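Local coordinates for arylsulfatase (Pseudoalteromonas sp. MB47, PDB 7AJ0), which probably hydrolyses sulfate ester groups of the algal polysaccharide fucoidan, as a calcium-containing sulfatase that assembles into hexamers, at residues P115-L120 / A501-Y506; V420-S425 / T493-A498. All coordinates share one frame; numbering follows the deposited sequence.

Contact 1: P115-L120 / A501-Y506; sequences PVRSGL and ATMKKY
Arg117 reaches from the short, weakly bonded helix 115-118 of the sulfatase fold to the last turn of helix 489-505, where both terminal nitrogens of its guanidinium close end-on upon one oxygen of Thr502. The bonds NH1 to Thr502 OG1 and NH2 to Thr502 OG1 are each 3.1 Å long and bent alike, near 148°, with the hydroxyl oxygen in the guanidinium plane. The threonine torsion (chi1 72°) folds OG1 back along the helix, where it hydrogen-bonds to His499 O while accepting from the arginine. Asp401 OD1 also binds the guanidinium, in a salt bridge with Arg117 NH2, which probably offsets the charge of this buried side chain and holds the guanidinium in its orientation.

Met503 adds the apolar half of the contact. Its chain is extended beyond CG, crosses the arginine at about a right angle and lays CE over one guanidinium face, 3.7 Å above the plane and offset toward the rim, while CG comes within 3.4 Å of Arg117 NH1. The same methyl meets Val116 CG1 at 3.5 Å, so a long, flexible methionine fills the angle between a branched aliphatic side chain and a flat cation.

Arginine suits the place because one planar group can serve several acceptors at once. A water bridges to the residue just past the helix end: it accepts from Arg117 NH1 at 3.0 Å and donates to Tyr506 O at 2.6 Å.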
ATOM      1  N   PRO A 115      18.050 -28.622   7.591  1.00 24.04           N
ATOM      2  CA  PRO A 115      16.975 -29.628   7.546  1.00 24.46           C
ATOM      3  C   PRO A 115      16.544 -30.020   6.142  1.00 24.93           C
ATOM      4  O   PRO A 115      15.893 -31.060   5.987  1.00 25.41           O
ATOM      5  CB  PRO A 115      15.827 -28.962   8.319  1.00 24.20           C
ATOM      6  CG  PRO A 115      16.147 -27.510   8.337  1.00 23.71           C
ATOM      7  CD  PRO A 115      17.636 -27.385   8.281  1.00 25.82           C
ATOM      8  N   VAL A 116      16.879 -29.237   5.116  1.00 24.85           N
ATOM      9  CA  VAL A 116      16.528 -29.651   3.763  1.00 25.36           C
ATOM     10  C   VAL A 116      17.305 -30.903   3.371  1.00 25.86           C
ATOM     11  O   VAL A 116      16.837 -31.700   2.547  1.00 26.43           O
ATOM     12  CB  VAL A 116      16.765 -28.499   2.769  1.00 25.21           C
ATOM     13  CG1 VAL A 116      18.252 -28.201   2.624  1.00 25.03           C
ATOM     14  CG2 VAL A 116      16.140 -28.831   1.423  1.00 25.76           C
ATOM     15  N   ARG A 117      18.490 -31.107   3.952  1.00 25.70           N
ATOM     16  CA  ARG A 117      19.252 -32.315   3.658  1.00 26.21           C
ATOM     17  C   ARG A 117      18.630 -33.534   4.327  1.00 26.58           C
ATOM     18  O   ARG A 117      18.584 -34.620   3.737  1.00 27.22           O
ATOM     19  CB  ARG A 117      20.701 -32.157   4.118  1.00 25.98           C
ATOM     20  CG  ARG A 117      21.421 -30.936   3.574  1.00 25.63           C
ATOM     21  CD  ARG A 117      22.911 -31.025   3.862  1.00 25.60           C
ATOM     22  NE  ARG A 117      23.614 -29.773   3.599  1.00 25.23           N
ATOM     23  CZ  ARG A 117      24.112 -29.419   2.418  1.00 25.44           C
ATOM     24  NH1 ARG A 117      23.982 -30.215   1.367  1.00 26.00           N
ATOM     25  NH2 ARG A 117      24.741 -28.259   2.288  1.00 25.12           N
ATOM     26  N   SER A 118      18.146 -33.372   5.558  1.00 26.25           N
ATOM     27  CA  SER A 118      17.655 -34.494   6.345  1.00 26.60           C
ATOM     28  C   SER A 118      16.193 -34.817   6.080  1.00 26.94           C
ATOM     29  O   SER A 118      15.777 -35.966   6.267  1.00 27.49           O
ATOM     30  CB  SER A 118      17.837 -34.202   7.839  1.00 26.14           C
ATOM     31  OG  SER A 118      17.044 -33.098   8.244  1.00 25.65           O
ATOM     32  N   GLY A 119      15.408 -33.839   5.640  1.00 26.69           N
ATOM     33  CA  GLY A 119      13.976 -33.998   5.539  1.00 26.98           C
ATOM     34  C   GLY A 119      13.211 -33.525   6.751  1.00 26.61           C
ATOM     35  O   GLY A 119      11.974 -33.599   6.755  1.00 41.94           O
ATOM     36  N   LEU A 120      13.903 -33.034   7.774  1.00 26.08           N
ATOM     37  CA  LEU A 120      13.278 -32.598   9.020  1.00 29.15           C
ATOM     38  C   LEU A 120      12.854 -31.134   8.945  1.00 25.25           C
ATOM     39  O   LEU A 120      13.225 -30.308   9.780  1.00 24.74           O
ATOM     40  CB  LEU A 120      14.236 -32.838  10.181  1.00 25.51           C
ATOM     41  CG  LEU A 120      14.692 -34.288  10.355  1.00 26.05           C
ATOM     42  CD1 LEU A 120      15.818 -34.399  11.372  1.00 25.81           C
ATOM     43  CD2 LEU A 120      13.516 -35.167  10.760  1.00 26.54           C
ATOM     44  N   ALA A 501      25.228 -26.820  -5.174  1.00 27.15           N
ATOM     45  CA  ALA A 501      25.923 -27.928  -5.819  1.00 27.80           C
ATOM     46  C   ALA A 501      26.231 -29.053  -4.839  1.00 27.81           C
ATOM     47  O   ALA A 501      26.248 -30.224  -5.235  1.00 28.39           O
ATOM     48  CB  ALA A 501      27.214 -27.434  -6.474  1.00 28.01           C
ATOM     49  N   THR A 502      26.480 -28.730  -3.564  1.00 27.24           N
ATOM     50  CA  THR A 502      26.715 -29.783  -2.585  1.00 27.28           C
ATOM     51  C   THR A 502      25.525 -30.732  -2.506  1.00 27.51           C
ATOM     52  O   THR A 502      25.687 -31.910  -2.167  1.00 27.87           O
ATOM     53  CB  THR A 502      26.993 -29.200  -1.197  1.00 26.63           C
ATOM     54  OG1 THR A 502      25.784 -28.662  -0.649  1.00 26.18           O
ATOM     55  CG2 THR A 502      28.049 -28.107  -1.263  1.00 26.41           C
ATOM     56  N   MET A 503      24.326 -30.236  -2.816  1.00 27.37           N
ATOM     57  CA  MET A 503      23.110 -31.037  -2.751  1.00 27.62           C
ATOM     58  C   MET A 503      22.898 -31.888  -3.991  1.00 28.42           C
ATOM     59  O   MET A 503      21.992 -32.727  -3.998  1.00 28.77           O
ATOM     60  CB  MET A 503      21.910 -30.120  -2.521  1.00 27.18           C
ATOM     61  CG  MET A 503      22.038 -29.333  -1.235  1.00 26.46           C
ATOM     62  SD  MET A 503      20.692 -28.197  -0.909  1.00 25.98           S
ATOM     63  CE  MET A 503      21.181 -27.622   0.716  1.00 25.28           C
ATOM     64  N   LYS A 504      23.696 -31.686  -5.036  1.00 28.76           N
ATOM     65  CA  LYS A 504      23.799 -32.637  -6.137  1.00 29.60           C
ATOM     66  C   LYS A 504      24.829 -33.716  -5.817  1.00 29.98           C
ATOM     67  O   LYS A 504      24.576 -34.905  -6.039  1.00 30.61           O
ATOM     68  CB  LYS A 504      24.176 -31.903  -7.426  1.00 29.86           C
ATOM     69  CG  LYS A 504      24.336 -32.789  -8.654  1.00 32.64           C
ATOM     70  CD  LYS A 504      22.990 -33.210  -9.228  1.00 51.86           C
ATOM     71  CE  LYS A 504      23.162 -34.105 -10.450  1.00 50.10           C
ATOM     72  NZ  LYS A 504      23.901 -33.421 -11.552  1.00 66.30           N
ATOM     73  N   LYS A 505      25.981 -33.306  -5.282  1.00 31.82           N
ATOM     74  CA  LYS A 505      27.028 -34.247  -4.902  1.00 29.99           C
ATOM     75  C   LYS A 505      26.626 -35.083  -3.695  1.00 29.88           C
ATOM     76  O   LYS A 505      27.045 -36.240  -3.580  1.00 30.43           O
ATOM     77  CB  LYS A 505      28.316 -33.470  -4.620  1.00 32.90           C
ATOM     78  CG  LYS A 505      29.548 -34.308  -4.324  1.00 34.63           C
ATOM     79  CD  LYS A 505      30.773 -33.401  -4.186  1.00 38.51           C
ATOM     80  CE  LYS A 505      32.062 -34.188  -4.009  1.00 34.58           C
ATOM     81  NZ  LYS A 505      32.041 -35.039  -2.787  1.00 41.18           N
ATOM     82  N   TYR A 506      25.823 -34.521  -2.793  1.00 29.22           N
ATOM     83  CA  TYR A 506      25.318 -35.224  -1.613  1.00 29.11           C
ATOM     84  C   TYR A 506      23.803 -35.087  -1.607  1.00 28.98           C
ATOM     85  O   TYR A 506      23.258 -34.106  -1.082  1.00 28.33           O
ATOM     86  CB  TYR A 506      25.935 -34.666  -0.333  1.00 28.46           C
ATOM     87  CG  TYR A 506      27.433 -34.844  -0.261  1.00 28.64           C
ATOM     88  CD1 TYR A 506      28.291 -33.885  -0.779  1.00 28.47           C
ATOM     89  CD2 TYR A 506      27.988 -35.977   0.321  1.00 29.05           C
ATOM     90  CE1 TYR A 506      29.662 -34.048  -0.716  1.00 28.69           C
ATOM     91  CE2 TYR A 506      29.356 -36.149   0.386  1.00 29.28           C
ATOM     92  CZ  TYR A 506      30.188 -35.183  -0.134  1.00 29.10           C
ATOM     93  OH  TYR A 506      31.551 -35.353  -0.068  1.00 29.38           O
TER
HETATM   94  O   HOH W   1      22.569 -32.812   1.115  1.00 22.07           O

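Contact 2: V420-S425 / T493-A498; sequences VVYMWS and TKFMKA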
ATOM      1  N   VAL A 420      29.973 -18.037   5.666  1.00 22.91           N
ATOM      2  CA  VAL A 420      28.661 -17.743   5.108  1.00 22.78           C
ATOM      3  C   VAL A 420      27.596 -18.468   5.917  1.00 22.54           C
ATOM      4  O   VAL A 420      27.815 -19.573   6.422  1.00 22.60           O
ATOM      5  CB  VAL A 420      28.566 -18.153   3.617  1.00 23.11           C
ATOM      6  CG1 VAL A 420      27.179 -17.855   3.071  1.00 23.02           C
ATOM      7  CG2 VAL A 420      29.634 -17.452   2.789  1.00 23.40           C
ATOM      8  N   VAL A 421      26.437 -17.828   6.043  1.00 22.33           N
ATOM      9  CA  VAL A 421      25.242 -18.447   6.600  1.00 22.17           C
ATOM     10  C   VAL A 421      24.242 -18.601   5.464  1.00 22.32           C
ATOM     11  O   VAL A 421      23.951 -17.632   4.753  1.00 22.35           O
ATOM     12  CB  VAL A 421      24.645 -17.615   7.748  1.00 21.86           C
ATOM     13  CG1 VAL A 421      23.329 -18.221   8.218  1.00 21.75           C
ATOM     14  CG2 VAL A 421      25.630 -17.525   8.900  1.00 21.77           C
ATOM     15  N   TYR A 422      23.733 -19.815   5.283  1.00 22.47           N
ATOM     16  CA  TYR A 422      22.757 -20.109   4.243  1.00 22.69           C
ATOM     17  C   TYR A 422      21.382 -20.262   4.874  1.00 22.54           C
ATOM     18  O   TYR A 422      21.216 -21.001   5.850  1.00 26.72           O
ATOM     19  CB  TYR A 422      23.142 -21.374   3.480  1.00 23.07           C
ATOM     20  CG  TYR A 422      24.463 -21.239   2.768  1.00 23.28           C
ATOM     21  CD1 TYR A 422      24.549 -20.597   1.541  1.00 23.50           C
ATOM     22  CD2 TYR A 422      25.629 -21.741   3.329  1.00 23.32           C
ATOM     23  CE1 TYR A 422      25.755 -20.462   0.892  1.00 23.74           C
ATOM     24  CE2 TYR A 422      26.838 -21.616   2.685  1.00 23.57           C
ATOM     25  CZ  TYR A 422      26.897 -20.975   1.468  1.00 23.78           C
ATOM     26  OH  TYR A 422      28.103 -20.843   0.820  1.00 28.71           O
ATOM     27  N   MET A 423      20.402 -19.571   4.309  1.00 22.57           N
ATOM     28  CA  MET A 423      19.069 -19.461   4.883  1.00 22.46           C
ATOM     29  C   MET A 423      18.070 -20.152   3.973  1.00 22.81           C
ATOM     30  O   MET A 423      18.045 -19.901   2.764  1.00 23.07           O
ATOM     31  CB  MET A 423      18.718 -17.988   5.086  1.00 22.26           C
ATOM     32  CG  MET A 423      19.935 -17.178   5.520  1.00 22.07           C
ATOM     33  SD  MET A 423      19.574 -15.757   6.546  1.00 69.43           S
ATOM     34  CE  MET A 423      21.235 -15.276   7.000  1.00 36.70           C
ATOM     35  N   TRP A 424      17.265 -21.037   4.557  1.00 22.86           N
ATOM     36  CA  TRP A 424      16.282 -21.816   3.825  1.00 23.25           C
ATOM     37  C   TRP A 424      14.918 -21.686   4.483  1.00 23.22           C
ATOM     38  O   TRP A 424      14.813 -21.621   5.712  1.00 22.95           O
ATOM     39  CB  TRP A 424      16.659 -23.301   3.778  1.00 23.53           C
ATOM     40  CG  TRP A 424      17.828 -23.620   2.915  1.00 23.73           C
ATOM     41  CD1 TRP A 424      19.137 -23.373   3.191  1.00 23.53           C
ATOM     42  CD2 TRP A 424      17.800 -24.264   1.637  1.00 24.23           C
ATOM     43  NE1 TRP A 424      19.931 -23.818   2.162  1.00 23.87           N
ATOM     44  CE2 TRP A 424      19.132 -24.367   1.194  1.00 24.30           C
ATOM     45  CE3 TRP A 424      16.778 -24.759   0.820  1.00 24.67           C
ATOM     46  CZ2 TRP A 424      19.471 -24.942  -0.030  1.00 24.79           C
ATOM     47  CZ3 TRP A 424      17.115 -25.331  -0.394  1.00 25.16           C
ATOM     48  CH2 TRP A 424      18.451 -25.421  -0.805  1.00 25.21           C
ATOM     49  N   SER A 425      13.879 -21.656   3.659  1.00 23.54           N
ATOM     50  CA  SER A 425      12.493 -21.808   4.102  1.00 23.67           C
ATOM     51  C   SER A 425      12.077 -23.212   3.663  1.00 24.14           C
ATOM     52  O   SER A 425      11.630 -23.420   2.533  1.00 24.56           O
ATOM     53  CB  SER A 425      11.591 -20.733   3.518  1.00 23.78           C
ATOM     54  OG  SER A 425      10.253 -20.914   3.948  1.00 23.96           O
ATOM     55  N   THR A 493      26.898 -14.814  -5.580  1.00 25.39           N
ATOM     56  CA  THR A 493      26.291 -15.812  -6.453  1.00 30.24           C
ATOM     57  C   THR A 493      27.138 -17.077  -6.507  1.00 25.91           C
ATOM     58  O   THR A 493      26.599 -18.188  -6.562  1.00 26.00           O
ATOM     59  CB  THR A 493      26.090 -15.231  -7.852  1.00 26.21           C
ATOM     60  OG1 THR A 493      25.121 -14.176  -7.790  1.00 26.07           O
ATOM     61  CG2 THR A 493      25.606 -16.298  -8.819  1.00 26.66           C
ATOM     62  N   LYS A 494      28.465 -16.930  -6.490  1.00 26.05           N
ATOM     63  CA  LYS A 494      29.327 -18.104  -6.408  1.00 26.25           C
ATOM     64  C   LYS A 494      29.016 -18.920  -5.160  1.00 25.83           C
ATOM     65  O   LYS A 494      28.966 -20.155  -5.211  1.00 26.02           O
ATOM     66  CB  LYS A 494      30.797 -17.688  -6.411  1.00 26.44           C
ATOM     67  CG  LYS A 494      31.381 -17.430  -7.789  1.00 27.06           C
ATOM     68  CD  LYS A 494      32.881 -17.182  -7.697  1.00 35.18           C
ATOM     69  CE  LYS A 494      33.474 -16.786  -9.041  1.00 33.44           C
ATOM     70  NZ  LYS A 494      33.207 -15.358  -9.368  1.00 36.87           N
ATOM     71  N   PHE A 495      28.795 -18.246  -4.028  1.00 25.32           N
ATOM     72  CA  PHE A 495      28.480 -18.960  -2.795  1.00 25.18           C
ATOM     73  C   PHE A 495      27.144 -19.691  -2.911  1.00 24.92           C
ATOM     74  O   PHE A 495      27.013 -20.833  -2.457  1.00 24.93           O
ATOM     75  CB  PHE A 495      28.455 -17.992  -1.611  1.00 24.45           C
ATOM     76  CG  PHE A 495      29.819 -17.624  -1.083  1.00 24.46           C
ATOM     77  CD1 PHE A 495      30.820 -18.574  -0.957  1.00 24.69           C
ATOM     78  CD2 PHE A 495      30.094 -16.321  -0.700  1.00 24.30           C
ATOM     79  CE1 PHE A 495      32.066 -18.229  -0.468  1.00 24.76           C
ATOM     80  CE2 PHE A 495      31.336 -15.971  -0.210  1.00 24.37           C
ATOM     81  CZ  PHE A 495      32.324 -16.927  -0.093  1.00 24.60           C
ATOM     82  N   MET A 496      26.138 -19.047  -3.511  1.00 24.94           N
ATOM     83  CA  MET A 496      24.858 -19.720  -3.708  1.00 25.00           C
ATOM     84  C   MET A 496      25.028 -20.964  -4.572  1.00 25.52           C
ATOM     85  O   MET A 496      24.584 -22.058  -4.204  1.00 25.56           O
ATOM     86  CB  MET A 496      23.845 -18.773  -4.352  1.00 25.05           C
ATOM     87  CG  MET A 496      22.672 -19.504  -5.003  1.00 25.35           C
ATOM     88  SD  MET A 496      21.422 -18.412  -5.702  1.00 39.12           S
ATOM     89  CE  MET A 496      22.337 -17.634  -7.032  1.00 37.62           C
ATOM     90  N   LYS A 497      25.655 -20.806  -5.740  1.00 25.98           N
ATOM     91  CA  LYS A 497      25.793 -21.921  -6.669  1.00 26.56           C
ATOM     92  C   LYS A 497      26.505 -23.096  -6.013  1.00 26.60           C
ATOM     93  O   LYS A 497      26.053 -24.242  -6.105  1.00 26.87           O
ATOM     94  CB  LYS A 497      26.549 -21.467  -7.918  1.00 27.05           C
ATOM     95  CG  LYS A 497      25.864 -20.354  -8.698  1.00 27.13           C
ATOM     96  CD  LYS A 497      24.679 -20.874  -9.495  1.00 38.28           C
ATOM     97  CE  LYS A 497      24.058 -19.774 -10.352  1.00 45.84           C
ATOM     98  NZ  LYS A 497      25.031 -19.198 -11.326  1.00 35.24           N
ATOM     99  N   ALA A 498      27.625 -22.826  -5.338  1.00 26.39           N
ATOM    100  CA  ALA A 498      28.371 -23.900  -4.692  1.00 26.47           C
ATOM    101  C   ALA A 498      27.530 -24.580  -3.620  1.00 26.15           C
ATOM    102  O   ALA A 498      27.538 -25.811  -3.499  1.00 26.43           O
ATOM    103  CB  ALA A 498      29.666 -23.352  -4.095  1.00 26.30           C
TER
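The Phe495 ring, on helix 489-505, carries Val420 CG2 over the centre of one face: the methyl carbon stands 3.7 Å from the ring centroid and only 10° off the normal, a well-formed CH-pi contact. Trp434 meets the same phenylalanine edge-to-face. On the Tyr422 ring, Val420 CG1 lies 3.5 Å above one face, displaced toward the rim, and His499 stacks with this ring as well. The motif is a helix packed against strand 420-425, an outermost strand, within this chain, of a four-stranded antiparallel sheet.

Val420 thus serves two rings with its two methyls. With CG1 anti to the backbone N (chi1 179°), that branch is placed by the tyrosine, while CG2 goes to the phenylalanine; a beta-branched residue suits both an extended strand and this double task. Tyr422, two residues on, points to the same side of the strand and crosses Phe495 at about a right angle, reaching the helix with the far end of its ring. There its OH is 3.8 Å from Phe495 CB, and its CE1 is 4.4 Å from that same carbon.

Were Phe495 cut back to an alanine, Val420 CG2 would probably lose the face it rests on and Trp434 this edge-to-face partner, opening a gap between helix and sheet. All three touching side chains are buried, which suits their largely apolar surfaces. Beyond the phenylalanine CB, its backbone carbonyl also approaches the tyrosine: Tyr422 CE1 lies 3.6 Å from Phe495 O.

Contacts 1 and 2 lie about 13 Å apart, centre to centre, on the same side of the chain's centre and about 20 Å from it. They share helix 489-505: contact 2 uses its middle, contact 1 its last turn. Along the chain, segment 115-120 comes first, then strand 420-425, then the helix, so the strand-helix packing falls within the longer excursion that contact 1 spans. Trp424 of the strand joins them directly: its CZ2 packs 3.3 Å from Met503 CE, and its CZ3 touches Val116 CG2. One C-terminal helix is thereby fitted both to the small antiparallel sheet and to a short helix within the sulfatase family region.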